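Side-chain contacts in uncharacterized protein Lpg0364 (Legionella pneumophila subsp. pneumophila, PDB 4Q63), which is of unknown function but carries a PilZ-like domain, a family generally associated with binding cyclic-di-GMP: residues E66-E71 against V76-K81; Q55-I60 against R96-N101; I18-S21 against S26-I29. All coordinates share one frame; numbering follows the deposited sequence. Where two conformers were deposited one is given.

Interaction 1: residues E66-E71 against V76-K81. With CD (cadmium ion), chain C.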
# COMPACT_ATOMS: atom_id res chain seq x y z
N GLU A 66 -5.87 4.27 7.06
CA GLU A 66 -5.73 4.45 8.49
C GLU A 66 -4.94 3.25 9.03
O GLU A 66 -5.02 2.15 8.49
CB GLU A 66 -7.11 4.49 9.12
CG GLU A 66 -7.87 3.21 8.83
CD GLU A 66 -9.27 3.22 9.35
OE1 GLU A 66 -9.67 4.24 9.94
OE2 GLU A 66 -9.97 2.22 9.14
N VAL A 67 -4.17 3.48 10.09
CA VAL A 67 -3.48 2.40 10.81
C VAL A 67 -4.50 1.63 11.64
O VAL A 67 -5.24 2.24 12.43
CB VAL A 67 -2.38 2.97 11.72
CG1 VAL A 67 -1.73 1.86 12.56
CG2 VAL A 67 -1.34 3.74 10.88
N ILE A 68 -4.56 0.30 11.46
CA ILE A 68 -5.54 -0.52 12.21
C ILE A 68 -4.89 -1.53 13.14
O ILE A 68 -5.56 -2.09 14.02
CB ILE A 68 -6.54 -1.28 11.30
CG1 ILE A 68 -5.80 -2.31 10.42
CG2 ILE A 68 -7.33 -0.28 10.47
CD1 ILE A 68 -6.67 -3.44 9.87
N ARG A 69 -3.59 -1.75 12.96
CA ARG A 69 -2.88 -2.68 13.85
C ARG A 69 -1.39 -2.36 13.80
O ARG A 69 -0.84 -2.08 12.72
CB ARG A 69 -3.13 -4.13 13.40
CG ARG A 69 -2.45 -5.22 14.22
CD ARG A 69 -2.74 -6.61 13.63
NE ARG A 69 -4.16 -6.72 13.31
CZ ARG A 69 -4.65 -6.99 12.11
NH1 ARG A 69 -3.84 -7.25 11.09
NH2 ARG A 69 -5.96 -7.03 11.93
N ALA A 70 -0.74 -2.36 14.95
CA ALA A 70 0.71 -2.24 14.99
C ALA A 70 1.29 -3.53 15.57
O ALA A 70 0.99 -3.89 16.70
CB ALA A 70 1.12 -1.06 15.83
N GLU A 71 2.11 -4.23 14.78
CA GLU A 71 2.69 -5.51 15.20
C GLU A 71 4.22 -5.47 15.13
O GLU A 71 4.79 -5.40 14.04
CB GLU A 71 2.13 -6.67 14.35
CG GLU A 71 1.69 -6.27 12.93
CD GLU A 71 0.92 -7.37 12.20
OE1 GLU A 71 1.10 -7.52 10.98
OE2 GLU A 71 0.11 -8.07 12.86
N VAL A 76 -0.06 -2.23 10.12
CA VAL A 76 -1.07 -2.63 9.12
C VAL A 76 -1.98 -1.44 8.76
O VAL A 76 -2.62 -0.86 9.64
CB VAL A 76 -1.93 -3.81 9.63
CG1 VAL A 76 -2.98 -4.21 8.59
CG2 VAL A 76 -1.05 -5.00 10.02
N LEU A 77 -2.04 -1.10 7.48
CA LEU A 77 -2.90 -0.01 7.00
C LEU A 77 -4.16 -0.56 6.37
O LEU A 77 -4.15 -1.62 5.75
CB LEU A 77 -2.18 0.85 5.96
CG LEU A 77 -0.77 1.34 6.27
CD1 LEU A 77 -0.28 2.23 5.11
CD2 LEU A 77 -0.72 2.08 7.62
N HIS A 78 -5.25 0.16 6.56
CA HIS A 78 -6.52 -0.14 5.93
C HIS A 78 -6.85 1.02 4.96
O HIS A 78 -6.86 2.17 5.39
CB HIS A 78 -7.53 -0.16 7.04
CG HIS A 78 -8.95 -0.23 6.58
ND1 HIS A 78 -9.96 0.47 7.21
CD2 HIS A 78 -9.53 -0.95 5.60
CE1 HIS A 78 -11.11 0.20 6.62
NE2 HIS A 78 -10.87 -0.66 5.65
N PHE A 79 -7.12 0.72 3.68
CA PHE A 79 -7.51 1.77 2.71
C PHE A 79 -9.02 1.97 2.81
O PHE A 79 -9.80 1.04 2.58
CB PHE A 79 -7.14 1.40 1.27
CG PHE A 79 -5.67 1.13 1.07
CD1 PHE A 79 -4.71 1.95 1.64
CD2 PHE A 79 -5.25 0.04 0.33
CE1 PHE A 79 -3.38 1.71 1.45
CE2 PHE A 79 -3.90 -0.21 0.13
CZ PHE A 79 -2.96 0.61 0.69
N THR A 80 -9.43 3.18 3.15
CA THR A 80 -10.79 3.41 3.58
C THR A 80 -11.81 3.77 2.51
O THR A 80 -13.02 3.74 2.79
CB THR A 80 -10.81 4.48 4.67
OG1 THR A 80 -10.07 5.62 4.22
CG2 THR A 80 -10.15 3.93 5.94
N LYS A 81 -11.37 4.13 1.31
CA LYS A 81 -12.33 4.59 0.29
C LYS A 81 -12.58 3.53 -0.77
O LYS A 81 -11.66 3.12 -1.49
CB LYS A 81 -11.87 5.90 -0.36
CG LYS A 81 -11.49 6.97 0.66
CD LYS A 81 -12.70 7.38 1.50
CE LYS A 81 -12.31 8.31 2.65
NZ LYS A 81 -11.37 9.37 2.23
CD CD C . -11.47 2.80 11.12
O HOH W 1 -13.05 1.62 9.77

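Interaction 2: residues Q55-I60 against R96-N101. With CD (cadmium ion), chain D.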
# COMPACT_ATOMS: atom_id res chain seq x y z
N GLN A 55 3.16 4.00 -6.01
CA GLN A 55 3.64 3.88 -7.37
C GLN A 55 3.93 2.42 -7.73
O GLN A 55 4.69 1.71 -7.03
CB GLN A 55 4.88 4.74 -7.60
CG GLN A 55 5.37 4.66 -9.05
CD GLN A 55 6.36 5.76 -9.39
OE1 GLN A 55 6.68 5.99 -10.56
NE2 GLN A 55 6.84 6.46 -8.36
N ILE A 56 3.30 1.98 -8.81
CA ILE A 56 3.47 0.61 -9.27
C ILE A 56 3.77 0.67 -10.75
O ILE A 56 2.87 0.95 -11.55
CB ILE A 56 2.20 -0.23 -9.05
CG1 ILE A 56 1.81 -0.23 -7.57
CG2 ILE A 56 2.40 -1.64 -9.61
CD1 ILE A 56 0.51 -0.94 -7.26
N HIS A 57 5.03 0.43 -11.10
CA HIS A 57 5.50 0.60 -12.46
C HIS A 57 5.15 2.01 -12.96
O HIS A 57 5.59 2.98 -12.36
CB HIS A 57 5.00 -0.54 -13.34
CG HIS A 57 5.73 -1.83 -13.10
ND1 HIS A 57 5.24 -3.05 -13.52
CD2 HIS A 57 6.91 -2.09 -12.50
CE1 HIS A 57 6.10 -4.00 -13.19
NE2 HIS A 57 7.12 -3.44 -12.57
N ASN A 58 4.35 2.13 -14.01
CA ASN A 58 3.98 3.48 -14.48
C ASN A 58 2.71 4.07 -13.85
O ASN A 58 2.32 5.18 -14.19
CB ASN A 58 3.85 3.50 -16.00
CG ASN A 58 5.16 3.15 -16.69
OD1 ASN A 58 6.24 3.48 -16.20
ND2 ASN A 58 5.05 2.45 -17.81
N PHE A 59 2.09 3.34 -12.94
CA PHE A 59 0.83 3.79 -12.33
C PHE A 59 1.03 4.43 -10.96
O PHE A 59 1.61 3.83 -10.05
CB PHE A 59 -0.15 2.61 -12.21
CG PHE A 59 -1.57 3.04 -11.95
CD1 PHE A 59 -2.40 3.38 -13.01
CD2 PHE A 59 -2.07 3.11 -10.67
CE1 PHE A 59 -3.70 3.78 -12.80
CE2 PHE A 59 -3.39 3.51 -10.44
CZ PHE A 59 -4.20 3.84 -11.51
N ILE A 60 0.53 5.65 -10.81
CA ILE A 60 0.69 6.38 -9.55
C ILE A 60 -0.69 6.77 -9.03
O ILE A 60 -1.52 7.25 -9.80
CB ILE A 60 1.53 7.66 -9.75
CG1 ILE A 60 2.93 7.31 -10.26
CG2 ILE A 60 1.61 8.48 -8.45
CD1 ILE A 60 3.76 8.50 -10.66
N ARG A 96 -0.46 -8.92 -10.86
CA ARG A 96 -0.49 -10.35 -10.55
C ARG A 96 -0.43 -11.20 -11.83
O ARG A 96 0.24 -12.23 -11.86
CB ARG A 96 -1.74 -10.68 -9.74
CG ARG A 96 -1.75 -12.09 -9.18
CD ARG A 96 -3.16 -12.45 -8.74
NE ARG A 96 -4.11 -12.25 -9.82
CZ ARG A 96 -5.42 -12.48 -9.73
NH1 ARG A 96 -6.20 -12.27 -10.78
NH2 ARG A 96 -5.94 -12.91 -8.59
N ASP A 97 -1.14 -10.75 -12.87
CA ASP A 97 -1.13 -11.44 -14.16
C ASP A 97 0.24 -11.35 -14.84
O ASP A 97 0.65 -12.28 -15.55
CB ASP A 97 -2.21 -10.87 -15.10
CG ASP A 97 -3.62 -11.19 -14.63
OD1 ASP A 97 -3.78 -12.12 -13.81
OD2 ASP A 97 -4.56 -10.50 -15.08
N GLU A 98 0.93 -10.24 -14.63
CA GLU A 98 2.27 -10.06 -15.19
C GLU A 98 3.28 -11.04 -14.60
O GLU A 98 4.19 -11.50 -15.29
CB GLU A 98 2.76 -8.64 -14.96
CG GLU A 98 2.35 -7.66 -16.04
CD GLU A 98 2.54 -6.24 -15.59
OE1 GLU A 98 1.97 -5.33 -16.23
OE2 GLU A 98 3.25 -6.04 -14.58
N ARG A 99 3.14 -11.33 -13.31
CA ARG A 99 3.99 -12.32 -12.67
C ARG A 99 3.69 -13.72 -13.18
O ARG A 99 4.57 -14.58 -13.22
CB ARG A 99 3.81 -12.27 -11.15
CG ARG A 99 4.40 -11.03 -10.53
CD ARG A 99 4.08 -10.98 -9.04
NE ARG A 99 4.57 -9.76 -8.42
CZ ARG A 99 4.55 -9.52 -7.11
NH1 ARG A 99 4.05 -10.43 -6.27
NH2 ARG A 99 5.04 -8.38 -6.64
N LYS A 100 2.44 -13.94 -13.58
CA LYS A 100 2.03 -15.21 -14.19
C LYS A 100 2.74 -15.43 -15.52
O LYS A 100 2.88 -16.57 -15.98
CB LYS A 100 0.52 -15.24 -14.41
CG LYS A 100 -0.21 -16.27 -13.57
CD LYS A 100 -0.99 -15.64 -12.42
CE LYS A 100 -2.40 -15.26 -12.85
NZ LYS A 100 -3.28 -14.96 -11.68
N ASN A 101 3.19 -14.33 -16.13
CA ASN A 101 3.82 -14.33 -17.46
C ASN A 101 2.89 -14.80 -18.57
O ASN A 101 2.39 -13.99 -19.35
CB ASN A 101 5.13 -15.13 -17.46
CG ASN A 101 6.29 -14.34 -16.88
OD1 ASN A 101 7.01 -13.66 -17.61
ND2 ASN A 101 6.46 -14.42 -15.57
CD CD D . 3.33 -3.49 -14.88

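Interaction 3: residues I18-S21 against S26-I29. With EDO (1,2-ethanediol), chain I.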
# COMPACT_ATOMS: atom_id res chain seq x y z
N ILE A 18 6.65 -2.09 -6.25
CA ILE A 18 5.80 -1.21 -5.46
C ILE A 18 6.58 -0.25 -4.58
O ILE A 18 7.35 -0.66 -3.72
CB ILE A 18 4.82 -1.99 -4.58
CG1 ILE A 18 3.98 -2.93 -5.44
CG2 ILE A 18 3.92 -1.02 -3.82
CD1 ILE A 18 3.57 -4.20 -4.76
N ASN A 19 6.38 1.04 -4.81
CA ASN A 19 6.98 2.06 -3.98
C ASN A 19 5.87 2.90 -3.37
O ASN A 19 4.83 3.13 -3.99
CB ASN A 19 7.90 2.95 -4.82
CG ASN A 19 8.96 2.16 -5.53
OD1 ASN A 19 8.88 1.92 -6.74
ND2 ASN A 19 9.97 1.72 -4.79
N ALA A 20 6.09 3.35 -2.14
CA ALA A 20 5.10 4.13 -1.45
C ALA A 20 5.79 5.27 -0.73
O ALA A 20 6.97 5.19 -0.39
CB ALA A 20 4.33 3.25 -0.47
N SER A 21 5.04 6.34 -0.48
CA SER A 21 5.56 7.45 0.30
C SER A 21 4.43 8.11 1.08
O SER A 21 3.28 8.08 0.65
CB SER A 21 6.23 8.48 -0.62
OG SER A 21 5.26 9.14 -1.40
N SER A 26 9.45 8.44 1.83
CA SER A 26 9.28 7.07 1.37
C SER A 26 9.11 6.11 2.54
O SER A 26 9.72 6.27 3.59
CB SER A 26 10.47 6.64 0.51
OG SER A 26 11.54 6.22 1.32
N ILE A 27 8.28 5.09 2.33
CA ILE A 27 8.10 4.07 3.34
C ILE A 27 8.23 2.68 2.73
O ILE A 27 7.91 2.46 1.56
CB ILE A 27 6.74 4.22 4.03
CG1 ILE A 27 5.62 4.25 3.00
CG2 ILE A 27 6.70 5.49 4.86
CD1 ILE A 27 4.52 3.28 3.30
N GLU A 28 8.69 1.73 3.54
CA GLU A 28 8.88 0.36 3.08
C GLU A 28 7.56 -0.40 3.14
O GLU A 28 6.97 -0.55 4.21
CB GLU A 28 9.92 -0.33 3.96
CG GLU A 28 10.52 -1.58 3.36
CD GLU A 28 11.60 -2.17 4.26
OE1 GLU A 28 12.34 -3.05 3.79
OE2 GLU A 28 11.70 -1.74 5.43
N ILE A 29 7.09 -0.85 1.97
CA ILE A 29 5.89 -1.69 1.88
C ILE A 29 6.29 -3.15 1.71
O ILE A 29 7.09 -3.48 0.83
CB ILE A 29 5.00 -1.30 0.68
CG1 ILE A 29 4.19 -0.03 1.00
CG2 ILE A 29 4.07 -2.45 0.32
CD1 ILE A 29 2.75 -0.08 0.52
C1 EDO I . 7.37 7.15 -3.76
O1 EDO I . 8.42 7.94 -4.32
C2 EDO I . 6.19 7.13 -4.72
O2 EDO I . 5.04 6.61 -4.04
O HOH W 2 8.70 -0.64 -0.60
O HOH W 3 8.47 2.49 -0.97

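Interaction 1: residues E66-E71 against V76-K81
A classic beta bulge marks this antiparallel hairpin: Ile68 and Arg69 together face the single residue Val76. Both bulge residues bond to its backbone, Ile68 N to Val76 O at 2.9 Å and Val76 N to Arg69 O at 2.7 Å. Before the bulge the strands run in regular pairs. Glu66 and His78 exchange two backbone hydrogen bonds, and next comes the non-hydrogen-bonded pair Val67 and Leu77, where Val67 CG2 rests 3.7 Å from Leu77 CD2.

On the other face, Glu66 and His78 lie side by side and point the same way. His78 ND1 donates to Glu66 OE2 over 2.6 Å, nearly straight at 167°. The oxygen lies in the ring plane at the imidazole edge, whereas the donor reaches it on the anti side, 23° out of the carboxylate plane. The same carboxylate binds a cadmium ion through both oxygens, with Glu66 OE1 2.6 Å from the metal, so OE2 is shared between metal and imidazole. The carboxylate's negative charge probably polarises the His78 ND1 N-H. A water is also bound to the cadmium.

Methyl groups pack against the carbon parts of this pair. Thr80 CG2 sits 3.6 Å from Glu66 CD. Ile68 CG2 stands anti to its own carbonyl carbon (chi1 64° for CG1), which brings it to 3.4 Å from His78 CB, the two side chains crossing at about a right angle.

Leu77 and Phe79 also pack on Leu52 of strand 49-56, and Phe79 continues to Thr85 and Leu88 of helix 82-100, while the backbone of Leu77 bonds to Ala37 in strand 36-40.

Interaction 2: residues Q55-I60 against R96-N101
His57 and Glu98 come from opposite directions and lie past one another, with a cadmium ion between the imidazole and the carboxylate. The imidazole presents its edge: Glu98 OE2 lies near the ring plane, 3.7 Å from His57 ND1. The ring and carboxylate planes are inclined 26° to each other. What joins them is the metal. His57 ND1 coordinates it at 2.4 Å, and the carboxylate binds it through both oxygens, with Glu98 OE2 at 2.6 Å. Two further atoms from outside the two segments add to the coordination.

His57 belongs to a type II' beta turn, Ile56 to Phe59, which links strands 49-56 and 59-71. The turn is closed by backbone hydrogen bonds in both directions, Ile56 N to Phe59 O at 2.8 Å and Phe59 N to Ile56 O at 2.9 Å. It holds the histidine out toward the last turns of helix 82-100, where Glu98 sits. Beyond CG the Glu98 chain is extended (chi2 165°), and that length carries its carboxylate across to the metal. Arg94, one helical turn earlier, donates its NE to Glu98 OE1, giving this oxygen a second partner besides cadmium and probably helping to fix the rotation of the carboxylate. At the base of the turn, Ile56 packs on Val91 and Leu95 of the same helix.

Interaction 3: residues I18-S21 against S26-I29
The two segments are closest where Ser21 ends one and Ser26 begins the other, their CA atoms just 3.9 Å apart as a non-hydrogen-bonded antiparallel pair; from there they splay, their end-to-end directions 137° apart. One direct backbone hydrogen bond joins them, Ile27 N to Ala20 O at 3.0 Å. It is nearly straight at the hydrogen, but the donor sits well above the carbonyl plane, 43° out of it, consistent with the strands diverging here. Ser26 CA makes a CA-H...O contact with the same oxygen.

Past this point water takes over the pairing. One molecule accepts from Ala20 N at 2.8 Å and donates to Ile27 O at 2.6 Å, bridging two groups too far apart to bond directly. A second water accepts from Ile29 N at 3.0 Å and makes a weak bond to Ile18 O. The segments form the hairpin of strands 18-22 and 25-33, part of the curled antiparallel sheet of this PilZ-like domain. Asn14 ND2 spans the open end, bonding to the carbonyls of both Ile18 and Ile29.

On the face carrying Ala20 and Ile27, Ala20 CB is met by two isoleucines. In the conformer given, Ile29 CG1 lies 3.6 Å from Ala20 CB, and Ile27 brings CD1 to 3.8 Å of Ala20 CB. For Ile27 this depends on CG1 lying between its backbone N and carbonyl carbon (chi1 54°), which turns the longer branch toward the alanine. Leu52 touches both Ala20 and Ile27 from strand 49-56, and Val39 of strand 36-40 packs against Ile27 and Ile29.

Going from the N terminus, interaction 3 closes first: strand 18-22 turns back on strand 25-33 in a short hairpin. After strand 36-40, the end of strand 49-56, the following turn and the start of 59-71 open interaction 2. That loop stays open while the chain makes the 59-71/74-79 hairpin, so interaction 1 falls wholly within it, and it closes only near the end of helix 82-100. Interactions 2 and 3 touch: Gln55 N lies 2.8 Å from Asn19 O, probably a hydrogen bond between neighbouring strands. Interactions 1 and 2 lie on opposite sides of the chain's centre, with centres about 23 Å apart, yet share strand 59-71.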